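Histone acetyltransferase (Trypanosoma brucei brucei, PDB 6IF4) is a MYST-family enzyme that probably transfers acetyl groups from acetyl-CoA to protein lysines, this chain being its presumed Tudor domain, which has a chromodomain-like Tudor-knot sequence. Local coordinates at residues 2-5 / 6-10. Residues are numbered along the deposited sequence; the frame is centred on the assembly and turned at random.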
loop_
_atom_site.group_PDB
_atom_site.type_symbol
_atom_site.label_atom_id
_atom_site.label_comp_id
_atom_site.label_asym_id
_atom_site.label_seq_id
_atom_site.Cartn_x
_atom_site.Cartn_y
_atom_site.Cartn_z
ATOM N N VAL B 2 -6.104 8.259 8.753
ATOM C CA VAL B 2 -6.121 8.399 7.297
ATOM C C VAL B 2 -6.455 7.067 6.628
ATOM O O VAL B 2 -5.890 6.027 6.966
ATOM C CB VAL B 2 -4.776 8.946 6.783
ATOM C CG1 VAL B 2 -3.619 8.078 7.269
ATOM C CG2 VAL B 2 -4.783 9.033 5.263
ATOM N N MET B 3 -7.383 7.107 5.677
ATOM C CA MET B 3 -7.739 5.946 4.878
ATOM C C MET B 3 -7.270 6.113 3.441
ATOM O O MET B 3 -7.123 7.232 2.939
ATOM C CB MET B 3 -9.247 5.704 4.892
ATOM C CG MET B 3 -9.746 4.979 6.123
ATOM S SD MET B 3 -11.476 4.505 5.974
ATOM C CE MET B 3 -11.402 3.434 4.541
ATOM N N PHE B 4 -7.036 4.983 2.787
ATOM C CA PHE B 4 -6.612 4.952 1.400
ATOM C C PHE B 4 -7.596 4.118 0.587
ATOM O O PHE B 4 -8.267 3.224 1.114
ATOM C CB PHE B 4 -5.194 4.390 1.276
ATOM C CG PHE B 4 -4.179 5.070 2.156
ATOM C CD1 PHE B 4 -3.526 6.218 1.732
ATOM C CD2 PHE B 4 -3.860 4.548 3.399
ATOM C CE1 PHE B 4 -2.583 6.837 2.539
ATOM C CE2 PHE B 4 -2.920 5.161 4.207
ATOM C CZ PHE B 4 -2.280 6.307 3.777
ATOM N N GLU B 5 -7.659 4.400 -0.714
ATOM C CA GLU B 5 -8.630 3.779 -1.603
ATOM C C GLU B 5 -7.928 3.075 -2.759
ATOM O O GLU B 5 -6.775 3.367 -3.089
ATOM C CB GLU B 5 -9.626 4.813 -2.149
ATOM C CG GLU B 5 -10.012 5.880 -1.143
ATOM C CD GLU B 5 -11.449 6.339 -1.297
ATOM O OE1 GLU B 5 -12.365 5.544 -1.006
ATOM O OE2 GLU B 5 -11.662 7.502 -1.703
ATOM N N VAL B 6 -8.643 2.124 -3.365
ATOM C CA VAL B 6 -8.125 1.435 -4.541
ATOM C C VAL B 6 -7.890 2.449 -5.650
ATOM O O VAL B 6 -8.738 3.314 -5.910
ATOM C CB VAL B 6 -9.099 0.329 -4.977
ATOM C CG1 VAL B 6 -8.687 -0.254 -6.321
ATOM C CG2 VAL B 6 -9.174 -0.762 -3.917
ATOM N N ARG B 7 -6.725 2.352 -6.297
ATOM C CA ARG B 7 -6.211 3.190 -7.387
ATOM C C ARG B 7 -5.589 4.483 -6.861
ATOM O O ARG B 7 -5.081 5.274 -7.663
ATOM C CB ARG B 7 -7.263 3.544 -8.454
ATOM C CG ARG B 7 -7.913 2.352 -9.159
ATOM C CD ARG B 7 -6.948 1.188 -9.375
ATOM N NE ARG B 7 -5.777 1.565 -10.163
ATOM C CZ ARG B 7 -4.793 0.731 -10.484
ATOM N NH1 ARG B 7 -4.835 -0.534 -10.086
ATOM N NH2 ARG B 7 -3.764 1.162 -11.200
ATOM N N GLN B 8 -5.613 4.735 -5.555
ATOM C CA GLN B 8 -4.991 5.939 -5.020
ATOM C C GLN B 8 -3.474 5.869 -5.145
ATOM O O GLN B 8 -2.853 4.845 -4.847
ATOM C CB GLN B 8 -5.381 6.130 -3.556
ATOM C CG GLN B 8 -4.776 7.361 -2.902
ATOM C CD GLN B 8 -5.364 7.636 -1.539
ATOM O OE1 GLN B 8 -6.301 6.965 -1.109
ATOM N NE2 GLN B 8 -4.815 8.628 -0.846
ATOM N N LYS B 9 -2.873 6.972 -5.581
ATOM C CA LYS B 9 -1.423 7.091 -5.600
ATOM C C LYS B 9 -0.913 7.353 -4.189
ATOM O O LYS B 9 -1.421 8.235 -3.487
ATOM C CB LYS B 9 -0.990 8.215 -6.536
ATOM C CG LYS B 9 -1.760 8.254 -7.844
ATOM C CD LYS B 9 -0.948 8.916 -8.934
ATOM C CE LYS B 9 -1.527 8.605 -10.305
ATOM N NZ LYS B 9 -1.613 7.140 -10.537
ATOM N N VAL B 10 0.094 6.587 -3.774
ATOM C CA VAL B 10 0.652 6.669 -2.432
ATOM C C VAL B 10 2.166 6.533 -2.519
ATOM O O VAL B 10 2.731 6.228 -3.571
ATOM C CB VAL B 10 0.087 5.577 -1.497
ATOM C CG1 VAL B 10 -1.428 5.717 -1.333
ATOM C CG2 VAL B 10 0.458 4.200 -2.022
HETATM O O HOH W 1 -5.618 9.065 2.116
#
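A type II beta turn from Glu-5 to Gln-8 leads the chain into strand 9-13 of this presumed Tudor domain, a small antiparallel beta fold, and the residues at its two ends grip each other twice. Gln-8 N donates to Glu-5 O at 3.1 Å, closing the turn, with the donor well above the carbonyl plane. In return, the Glu-5 N-H donates to Gln-8 OE1 at 2.9 Å, the donor tilted 19° from the amide carbonyl plane. Glutamine suits this place because its chain, with CG anti to the backbone N (chi1 180°) and extended beyond, carries the amide back across the turn. The other end of that amide, NE2, donates to a water that in turn donates to Met-3 O. Gln-8 NE2 also lies at the edge of the Phe-4 ring, 3.8 Å from Phe-4 CD1, with ring and amide planes 49° apart. Val-10 CG1 meets the same Phe-4 CD1 at 3.7 Å, while Tyr-37 packs edge-to-face with the ring, a largely apolar, buried setting that suits phenylalanine. The direct bond from Glu-5 N, with the water link, probably sets the amide's rotation and ties the N-terminal segment to the strand's start.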